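Erythromycin C-12 hydroxylase (PDB 2JJN) hydroxylates the macrolactone ring of erythromycin D at C-12 to give erythromycin C, as a monomeric heme b cytochrome P450 monooxygenase of erythromycin biosynthesis. Local coordinates at residues R119-T122 / R123-A127; L218-D222 / G223-D227; V304-P307 / A308-V312. The protein carries 2 engineered substitutions. All blocks are in the same frame, centred on the assembly; numbering follows the deposited sequence.

Contact 1 of 3, residues R119-T122 / R123-A127; sequences RDVT and RSLLA
Arg123 reaches back one helical turn to Arg119 in two ways. Its backbone N gives a hydrogen bond of 2.8 Å to Arg119 O, and its side chain turns back, with NH2 3.7 Å from Arg119 CD. The two chains cross obliquely, their guanidinium planes 54° apart, and acidic partners probably offset the nearness of the two positive charges: Glu369 forms salt bridges with both arginines, and Glu368 and Glu115 add theirs to Arg119. Ser124 N donates to Asp120 O in the next i to i+4 bond. Beside that bond, water 1 links the two side chains, donating to Asp120 OD1 (2.7 Å) and also hydrogen-bonded to Ser124 OG (3.0 Å), while Asp120 OD2 pairs with Arg117. At Leu125 the contact becomes apolar. CD1 lies 3.7 Å from Val121 CG1, the two chains side by side and pointing the same way. Leu126 repeats this more loosely against Thr122. There OG1 sits beside the backbone N (chi1 -66°) and is hydrogen-bonded to Ile118 O, which puts CG2 anti to that N and 4.1 Å from Leu126 CD1. Asp120 and Ser124 lie on the solvent-exposed side of helix 115-127. Elsewhere it is covered by helix 356-374 along Arg119, Thr122 and Leu126, by helix 142-152 at Val121 and Thr122, and by helix 135-140 through Leu139, which touches Thr122, Leu125 and Leu126.

Contact 2 of 3, residues L218-D222 / G223-D227; sequences LAEVD and GRALD
Val221 and Arg224 face each other as an antiparallel hydrogen-bonded pair, the single bridge of a tight hairpin. Arg224 N donates to Val221 O at 2.9 Å, arriving from above the carbonyl plane, 56° out of it. The return bond, Val221 N to Arg224 O, is longer at 3.2 Å but lies closer to its carbonyl plane. Arg224 O also receives a CA-H...O contact from Glu220 CA (3.3 Å), so two successive residues of the facing arm, Glu220 and Val221, close on one oxygen.

The Glu220 side chain lies across the turn. Its CG is anti to the backbone N (chi1 -174°) and the chain runs on extended, which brings CG close to Arg224 O and carries OE1 to 3.4 Å from Gly223 CA. The other carboxylate oxygen, OE2, meets Ala225 CB at 3.8 Å. Water 4 ties the same group to the backbone, donating to Glu220 OE1 and accepting from Gly223 N at 2.7 Å. A second water, water 3, stands at the open end of the hairpin, where it accepts the N-H of Leu226 and its oxygen lies 2.6 Å from Ala219 O.

Farther out, Arg224 bends at chi2 and leads away from the hairpin; NH1 makes a weak bond to Ala225 O, and NH2 forms a salt bridge with Glu230. Ala219 and Leu226 rest on helix 94-105, while Asp227 OD1 caps Glu230 N at the start of helix 228-259. Positive phi at both Asp222 and Gly223 makes this a type I' turn, characteristic of two-residue beta hairpins; here it links helix 212-218 to the long helix 228-259 of the P450 fold, on the protein surface.

Contact 3 of 3, residues V304-P307 / A308-V312; sequences VPIP and ADVMV
Val310 fills the inside of the bend at Pro307, and its CB points toward the residues before the turn. From CB the side chain divides into two methyl branches with different neighbours. CG1, anti to the carbonyl carbon (chi1 -59°), goes to the proline ring and meets Pro307 CG at 3.8 Å, the two side chains crossing at about a right angle. CG2 takes the place between the backbone N and the carbonyl carbon. From there it lies 3.3 Å from Pro307 O and 3.6 Å from Ile306 CG2. One valine thus touches both the ring, at CG, and the carbonyl oxygen of Pro307, and also reaches Ile306.

Ile306 supplies the other half of the apolar cluster. Its CG2 is anti to the backbone N, which turns this methyl to face both valines; beyond Val310 it has a looser contact of 4.4 Å with Val312 CG2. No hydrogen bond joins 304-307 to 308-312. Several polar groups of the bend are bound by Thr295 of strand 290-295: its OG1 is hydrogen-bonded to both Pro307 O and Val310 N, and its backbone bonds to Asp309 and Val310. Asp309 itself turns at positive phi (62°), where the chain swings round into the next strand.

The bend carries the chain from strand 304-306, paired with 299-301, into strand 311-315 of the five-stranded mixed sheet. There 311-315 lies between 51-53 and 290-295: Trp51 touches Pro307 and Val310, Val53 touches Val312, and Ile306 packs on Val43 of strand 43-45.

Overall arrangement
The three contacts follow one another along the chain and lie well apart on the periphery of the P450 fold. Contacts 1 and 3 are on opposite sides of the chain's centre, their own centres 48 Å apart; contact 2 is 37 Å from contact 1 and 35 Å from contact 3, centre to centre. None touches the heme. The side chains of Thr122 in contact 1 and Arg224 in contact 2 are each about 13 Å from the heme. That of Val312 in contact 3 is about 11 Å from the heme. Contact 3 has the closest tie to the active site: Val312's side chain is about 5 Å from that of heme-binding Arg293 and about 7 Å from that of substrate-binding Gln292. Contact 2 approaches heme-binding Arg99, about 9 Å from Val221, side chain to side chain.

Contact 1 of 3, residues R119-T122 / R123-A127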
ATOM      1  N   ARG A 119     -13.849   9.997 -10.283  1.00 17.70           N
ATOM      2  CA  ARG A 119     -14.750   9.397 -11.264  1.00 17.39           C
ATOM      3  C   ARG A 119     -14.490   9.950 -12.668  1.00 18.24           C
ATOM      4  O   ARG A 119     -14.459   9.212 -13.652  1.00 18.56           O
ATOM      5  CB  ARG A 119     -16.198   9.579 -10.864  1.00 18.03           C
ATOM      6  CG  ARG A 119     -17.131   8.654 -11.717  1.00 18.33           C
ATOM      7  CD  ARG A 119     -18.576   8.760 -11.214  1.00 20.93           C
ATOM      8  NE  ARG A 119     -18.687   8.442  -9.797  1.00 19.94           N
ATOM      9  CZ  ARG A 119     -18.633   7.193  -9.298  1.00 20.35           C
ATOM     10  NH1 ARG A 119     -18.458   6.109 -10.096  1.00 18.83           N
ATOM     11  NH2 ARG A 119     -18.807   7.027  -7.976  1.00 21.93           N
ATOM     12  N   ASP A 120     -14.299  11.252 -12.766  1.00 18.50           N
ATOM     13  CA  ASP A 120     -14.012  11.912 -14.044  1.00 19.58           C
ATOM     14  C   ASP A 120     -12.740  11.387 -14.691  1.00 19.48           C
ATOM     15  O   ASP A 120     -12.717  11.016 -15.854  1.00 19.98           O
ATOM     16  CB  ASP A 120     -13.870  13.414 -13.743  1.00 20.49           C
ATOM     17  CG  ASP A 120     -13.558  14.227 -14.980  1.00 23.34           C
ATOM     18  OD1 ASP A 120     -14.357  14.147 -15.924  1.00 24.11           O
ATOM     19  OD2 ASP A 120     -12.563  15.006 -14.993  1.00 28.39           O
ATOM     20  N   VAL A 121     -11.638  11.378 -13.941  1.00 18.65           N
ATOM     21  CA  VAL A 121     -10.365  10.859 -14.456  1.00 18.89           C
ATOM     22  C   VAL A 121     -10.514   9.412 -14.871  1.00 18.61           C
ATOM     23  O   VAL A 121     -10.100   9.031 -15.957  1.00 19.39           O
ATOM     24  CB  VAL A 121      -9.265  10.999 -13.351  1.00 19.64           C
ATOM     25  CG1 VAL A 121      -7.997  10.217 -13.754  1.00 21.33           C
ATOM     26  CG2 VAL A 121      -8.948  12.478 -13.105  1.00 19.89           C
ATOM     27  N   THR A 122     -11.149   8.591 -14.034  1.00 18.08           N
ATOM     28  CA  THR A 122     -11.315   7.154 -14.341  1.00 18.81           C
ATOM     29  C   THR A 122     -12.122   6.948 -15.602  1.00 18.08           C
ATOM     30  O   THR A 122     -11.714   6.212 -16.514  1.00 19.38           O
ATOM     31  CB  THR A 122     -12.001   6.478 -13.177  1.00 19.56           C
ATOM     32  OG1 THR A 122     -11.126   6.517 -12.026  1.00 18.61           O
ATOM     33  CG2 THR A 122     -12.317   5.028 -13.484  1.00 18.35           C
ATOM     34  N   ARG A 123     -13.240   7.648 -15.690  1.00 18.74           N
ATOM     35  CA  ARG A 123     -14.144   7.468 -16.841  1.00 17.83           C
ATOM     36  C   ARG A 123     -13.481   7.904 -18.134  1.00 18.24           C
ATOM     37  O   ARG A 123     -13.614   7.226 -19.181  1.00 19.87           O
ATOM     38  CB  ARG A 123     -15.423   8.269 -16.624  1.00 17.95           C
ATOM     39  CG  ARG A 123     -16.491   7.899 -17.638  1.00 17.74           C
ATOM     40  CD  ARG A 123     -17.838   8.437 -17.233  1.00 21.01           C
ATOM     41  NE  ARG A 123     -18.361   7.774 -16.042  1.00 19.61           N
ATOM     42  CZ  ARG A 123     -19.532   8.079 -15.465  1.00 22.11           C
ATOM     43  NH1 ARG A 123     -20.298   9.042 -15.995  1.00 23.55           N
ATOM     44  NH2 ARG A 123     -19.957   7.480 -14.358  1.00 22.96           N
ATOM     45  N   SER A 124     -12.733   9.012 -18.088  1.00 18.35           N
ATOM     46  CA  SER A 124     -12.032   9.477 -19.292  1.00 18.31           C
ATOM     47  C   SER A 124     -10.901   8.588 -19.717  1.00 19.19           C
ATOM     48  O   SER A 124     -10.745   8.334 -20.917  1.00 21.26           O
ATOM     49  CB  SER A 124     -11.525  10.881 -19.054  1.00 20.19           C
ATOM     50  OG  SER A 124     -12.622  11.790 -19.049  1.00 20.16           O
ATOM     51  N   LEU A 125     -10.161   8.069 -18.743  1.00 19.24           N
ATOM     52  CA  LEU A 125      -9.049   7.185 -19.111  1.00 19.44           C
ATOM     53  C   LEU A 125      -9.591   5.894 -19.741  1.00 18.82           C
ATOM     54  O   LEU A 125      -9.054   5.384 -20.721  1.00 19.37           O
ATOM     55  CB  LEU A 125      -8.215   6.849 -17.877  1.00 19.04           C
ATOM     56  CG  LEU A 125      -7.423   8.044 -17.289  1.00 22.92           C
ATOM     57  CD1 LEU A 125      -6.753   7.541 -16.017  1.00 24.38           C
ATOM     58  CD2 LEU A 125      -6.384   8.557 -18.274  1.00 25.97           C
ATOM     59  N   LEU A 126     -10.630   5.319 -19.143  1.00 18.59           N
ATOM     60  CA  LEU A 126     -11.167   4.046 -19.688  1.00 18.47           C
ATOM     61  C   LEU A 126     -11.859   4.252 -21.043  1.00 20.04           C
ATOM     62  O   LEU A 126     -11.808   3.363 -21.895  1.00 19.91           O
ATOM     63  CB  LEU A 126     -12.166   3.430 -18.699  1.00 18.24           C
ATOM     64  CG  LEU A 126     -11.514   2.851 -17.420  1.00 18.95           C
ATOM     65  CD1 LEU A 126     -12.607   2.354 -16.532  1.00 19.50           C
ATOM     66  CD2 LEU A 126     -10.510   1.759 -17.788  1.00 19.06           C
ATOM     67  N   ALA A 127     -12.476   5.418 -21.250  1.00 18.97           N
ATOM     68  CA  ALA A 127     -13.244   5.636 -22.501  1.00 18.99           C
ATOM     69  C   ALA A 127     -12.377   5.604 -23.765  1.00 20.01           C
ATOM     70  O   ALA A 127     -12.857   5.322 -24.862  1.00 20.07           O
ATOM     71  CB  ALA A 127     -14.028   6.917 -22.415  1.00 18.49           C
TER
HETATM   72  O   HOH W   1     -15.184  12.160 -17.622  1.00 13.52           O
HETATM   73  O   HOH W   2     -12.231  14.303 -17.964  1.00 19.66           O

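Contact 2 of 3, residues L218-D222 / G223-D227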
ATOM      1  N   LEU A 218       0.290  25.287   6.944  1.00 18.33           N
ATOM      2  CA  LEU A 218      -0.424  26.135   7.910  1.00 17.89           C
ATOM      3  C   LEU A 218      -0.873  25.396   9.184  1.00 18.03           C
ATOM      4  O   LEU A 218      -1.261  26.040  10.162  1.00 20.03           O
ATOM      5  CB  LEU A 218      -1.616  26.811   7.237  1.00 18.85           C
ATOM      6  CG  LEU A 218      -1.299  27.792   6.130  1.00 21.20           C
ATOM      7  CD1 LEU A 218      -2.651  28.219   5.529  1.00 23.43           C
ATOM      8  CD2 LEU A 218      -0.564  28.974   6.696  1.00 22.50           C
ATOM      9  N   ALA A 219      -0.794  24.054   9.175  1.00 14.76           N
ATOM     10  CA  ALA A 219      -1.249  23.246  10.308  1.00 15.05           C
ATOM     11  C   ALA A 219      -0.408  23.498  11.557  1.00 15.58           C
ATOM     12  O   ALA A 219       0.832  23.696  11.497  1.00 16.54           O
ATOM     13  CB  ALA A 219      -1.170  21.745   9.949  1.00 14.65           C
ATOM     14  N   GLU A 220      -1.080  23.501  12.699  1.00 16.40           N
ATOM     15  CA  GLU A 220      -0.364  23.588  13.950  1.00 17.10           C
ATOM     16  C   GLU A 220      -1.221  23.025  15.045  1.00 16.86           C
ATOM     17  O   GLU A 220      -2.382  23.427  15.165  1.00 18.16           O
ATOM     18  CB  GLU A 220      -0.069  25.021  14.286  1.00 18.38           C
ATOM     19  CG  GLU A 220       0.804  25.086  15.498  1.00 20.85           C
ATOM     20  CD  GLU A 220       1.382  26.457  15.738  1.00 27.89           C
ATOM     21  OE1 GLU A 220       1.149  26.981  16.846  1.00 29.07           O
ATOM     22  OE2 GLU A 220       2.046  26.995  14.827  1.00 28.97           O
ATOM     23  N   VAL A 221      -0.659  22.090  15.806  1.00 17.73           N
ATOM     24  CA  VAL A 221      -1.380  21.453  16.905  1.00 17.67           C
ATOM     25  C   VAL A 221      -0.444  21.444  18.082  1.00 18.44           C
ATOM     26  O   VAL A 221       0.701  21.006  17.976  1.00 17.40           O
ATOM     27  CB  VAL A 221      -1.836  20.011  16.519  1.00 17.55           C
ATOM     28  CG1 VAL A 221      -2.591  19.374  17.691  1.00 20.00           C
ATOM     29  CG2 VAL A 221      -2.711  20.064  15.283  1.00 18.98           C
ATOM     30  N   ASP A 222      -0.909  21.986  19.211  1.00 19.66           N
ATOM     31  CA  ASP A 222      -0.089  22.111  20.406  1.00 21.23           C
ATOM     32  C   ASP A 222       1.209  22.854  20.142  1.00 21.02           C
ATOM     33  O   ASP A 222       2.241  22.561  20.758  1.00 22.50           O
ATOM     34  CB  ASP A 222       0.179  20.739  21.002  1.00 22.23           C
ATOM     35  CG  ASP A 222      -1.099  20.027  21.415  1.00 25.07           C
ATOM     36  OD1 ASP A 222      -2.082  20.730  21.758  1.00 28.11           O
ATOM     37  OD2 ASP A 222      -1.130  18.779  21.359  1.00 27.94           O
ATOM     38  N   GLY A 223       1.151  23.849  19.261  1.00 20.84           N
ATOM     39  CA  GLY A 223       2.339  24.644  18.954  1.00 21.65           C
ATOM     40  C   GLY A 223       3.334  23.954  18.033  1.00 21.60           C
ATOM     41  O   GLY A 223       4.372  24.538  17.701  1.00 22.79           O
ATOM     42  N   ARG A 224       3.031  22.734  17.609  1.00 21.96           N
ATOM     43  CA  ARG A 224       3.921  21.998  16.700  1.00 20.37           C
ATOM     44  C   ARG A 224       3.537  22.303  15.252  1.00 18.25           C
ATOM     45  O   ARG A 224       2.384  22.118  14.879  1.00 18.25           O
ATOM     46  CB  ARG A 224       3.816  20.489  16.959  1.00 20.90           C
ATOM     47  CG  ARG A 224       4.714  19.600  16.063  1.00 25.20           C
ATOM     48  CD  ARG A 224       6.191  19.881  16.281  1.00 30.32           C
ATOM     49  NE  ARG A 224       7.033  18.760  15.855  1.00 32.85           N
ATOM     50  CZ  ARG A 224       7.551  18.644  14.640  1.00 33.87           C
ATOM     51  NH1 ARG A 224       7.313  19.577  13.729  1.00 28.74           N
ATOM     52  NH2 ARG A 224       8.315  17.599  14.342  1.00 33.43           N
ATOM     53  N   ALA A 225       4.477  22.828  14.455  1.00 17.49           N
ATOM     54  CA  ALA A 225       4.216  23.053  13.057  1.00 16.52           C
ATOM     55  C   ALA A 225       5.316  22.345  12.278  1.00 15.44           C
ATOM     56  O   ALA A 225       6.414  22.067  12.821  1.00 17.54           O
ATOM     57  CB  ALA A 225       4.201  24.601  12.743  1.00 16.53           C
ATOM     58  N   LEU A 226       5.043  22.037  11.039  1.00 14.20           N
ATOM     59  CA  LEU A 226       6.042  21.372  10.192  1.00 13.24           C
ATOM     60  C   LEU A 226       6.949  22.380   9.565  1.00 13.57           C
ATOM     61  O   LEU A 226       6.472  23.410   9.076  1.00 13.68           O
ATOM     62  CB  LEU A 226       5.360  20.563   9.076  1.00 13.43           C
ATOM     63  CG  LEU A 226       4.275  19.563   9.557  1.00 14.73           C
ATOM     64  CD1 LEU A 226       3.575  18.884   8.374  1.00 16.29           C
ATOM     65  CD2 LEU A 226       4.868  18.517  10.495  1.00 17.45           C
ATOM     66  N   ASP A 227       8.243  22.076   9.525  1.00 13.65           N
ATOM     67  CA  ASP A 227       9.098  22.842   8.605  1.00 13.16           C
ATOM     68  C   ASP A 227       8.993  22.296   7.181  1.00 13.78           C
ATOM     69  O   ASP A 227       8.255  21.349   6.934  1.00 13.27           O
ATOM     70  CB  ASP A 227      10.537  22.929   9.116  1.00 13.15           C
ATOM     71  CG  ASP A 227      11.247  21.584   9.174  1.00 16.46           C
ATOM     72  OD1 ASP A 227      10.874  20.639   8.440  1.00 16.91           O
ATOM     73  OD2 ASP A 227      12.217  21.506   9.939  1.00 21.29           O
TER
HETATM   74  O   HOH W   3       2.727  22.854   9.870  1.00 16.54           O
HETATM   75  O   HOH W   4      -1.042  25.196  18.401  1.00 27.68           O

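Contact 3 of 3, residues V304-P307 / A308-V312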
ATOM      1  N   VAL A 304       8.962 -17.526  21.651  1.00 11.58           N
ATOM      2  CA  VAL A 304      10.221 -17.609  20.902  1.00 10.60           C
ATOM      3  C   VAL A 304      11.035 -16.351  21.227  1.00 11.45           C
ATOM      4  O   VAL A 304      10.526 -15.224  21.061  1.00 11.47           O
ATOM      5  CB  VAL A 304       9.978 -17.686  19.379  1.00 10.76           C
ATOM      6  CG1 VAL A 304      11.335 -17.761  18.638  1.00 11.91           C
ATOM      7  CG2 VAL A 304       9.150 -18.964  19.071  1.00 11.83           C
ATOM      8  N   PRO A 305      12.274 -16.527  21.705  1.00 10.54           N
ATOM      9  CA  PRO A 305      13.061 -15.390  22.182  1.00 10.36           C
ATOM     10  C   PRO A 305      13.676 -14.632  21.014  1.00 10.66           C
ATOM     11  O   PRO A 305      14.326 -15.220  20.133  1.00 12.56           O
ATOM     12  CB  PRO A 305      14.156 -16.055  23.041  1.00 11.09           C
ATOM     13  CG  PRO A 305      14.368 -17.384  22.399  1.00 11.26           C
ATOM     14  CD  PRO A 305      12.966 -17.810  21.991  1.00 11.54           C
ATOM     15  N   ILE A 306      13.402 -13.327  20.989  1.00  9.66           N
ATOM     16  CA  ILE A 306      13.954 -12.428  19.979  1.00  9.99           C
ATOM     17  C   ILE A 306      14.900 -11.400  20.650  1.00 10.46           C
ATOM     18  O   ILE A 306      14.550 -10.810  21.628  1.00 11.39           O
ATOM     19  CB  ILE A 306      12.835 -11.701  19.219  1.00  8.34           C
ATOM     20  CG1 ILE A 306      11.880 -12.689  18.550  1.00 10.29           C
ATOM     21  CG2 ILE A 306      13.472 -10.813  18.148  1.00 10.41           C
ATOM     22  CD1 ILE A 306      10.671 -12.003  17.812  1.00 12.56           C
ATOM     23  N   PRO A 307      16.133 -11.284  20.159  1.00 10.39           N
ATOM     24  CA  PRO A 307      17.058 -10.359  20.828  1.00 10.60           C
ATOM     25  C   PRO A 307      16.731  -8.899  20.535  1.00 10.45           C
ATOM     26  O   PRO A 307      15.927  -8.593  19.647  1.00 10.76           O
ATOM     27  CB  PRO A 307      18.412 -10.682  20.213  1.00 11.70           C
ATOM     28  CG  PRO A 307      18.073 -11.323  18.935  1.00 13.09           C
ATOM     29  CD  PRO A 307      16.754 -11.973  19.009  1.00 10.83           C
ATOM     30  N   ALA A 308      17.399  -8.018  21.279  1.00 11.01           N
ATOM     31  CA  ALA A 308      17.315  -6.568  21.000  1.00 11.93           C
ATOM     32  C   ALA A 308      17.968  -6.208  19.691  1.00 11.34           C
ATOM     33  O   ALA A 308      18.913  -6.870  19.215  1.00 11.95           O
ATOM     34  CB  ALA A 308      18.016  -5.809  22.141  1.00 12.96           C
ATOM     35  N   ASP A 309      17.517  -5.077  19.127  1.00 10.49           N
ATOM     36  CA  ASP A 309      18.205  -4.491  17.979  1.00 12.37           C
ATOM     37  C   ASP A 309      18.244  -5.377  16.744  1.00 11.99           C
ATOM     38  O   ASP A 309      19.245  -5.389  16.015  1.00 13.52           O
ATOM     39  CB  ASP A 309      19.643  -4.049  18.384  1.00 12.45           C
ATOM     40  CG  ASP A 309      19.631  -3.055  19.540  1.00 18.58           C
ATOM     41  OD1 ASP A 309      18.793  -2.132  19.531  1.00 17.77           O
ATOM     42  OD2 ASP A 309      20.423  -3.249  20.486  1.00 21.10           O
ATOM     43  N   VAL A 310      17.131  -6.066  16.476  1.00 10.69           N
ATOM     44  CA  VAL A 310      17.008  -6.810  15.237  1.00 11.55           C
ATOM     45  C   VAL A 310      15.691  -6.442  14.542  1.00 11.28           C
ATOM     46  O   VAL A 310      14.763  -5.922  15.177  1.00 12.49           O
ATOM     47  CB  VAL A 310      17.099  -8.352  15.456  1.00 11.16           C
ATOM     48  CG1 VAL A 310      18.432  -8.759  16.106  1.00 12.59           C
ATOM     49  CG2 VAL A 310      15.922  -8.834  16.310  1.00 13.16           C
ATOM     50  N   MET A 311      15.668  -6.668  13.224  1.00 10.90           N
ATOM     51  CA  MET A 311      14.479  -6.361  12.433  1.00 11.93           C
ATOM     52  C   MET A 311      13.492  -7.537  12.512  1.00 11.25           C
ATOM     53  O   MET A 311      13.911  -8.688  12.535  1.00 11.14           O
ATOM     54  CB  MET A 311      14.876  -6.080  11.005  1.00 12.92           C
ATOM     55  CG  MET A 311      13.696  -5.933  10.081  0.50 12.44           C
ATOM     56  SD  MET A 311      14.048  -4.758   8.742  0.50 16.13           S
ATOM     57  CE  MET A 311      14.122  -3.249   9.694  0.50 14.97           C
ATOM     58  N   VAL A 312      12.208  -7.206  12.573  1.00 10.09           N
ATOM     59  CA  VAL A 312      11.110  -8.188  12.643  1.00 11.52           C
ATOM     60  C   VAL A 312      10.151  -7.840  11.523  1.00 11.96           C
ATOM     61  O   VAL A 312       9.736  -6.675  11.410  1.00 14.18           O
ATOM     62  CB  VAL A 312      10.368  -8.055  13.992  1.00 11.81           C
ATOM     63  CG1 VAL A 312       9.220  -9.069  14.038  1.00 12.01           C
ATOM     64  CG2 VAL A 312      11.366  -8.271  15.169  1.00 11.36           C
TER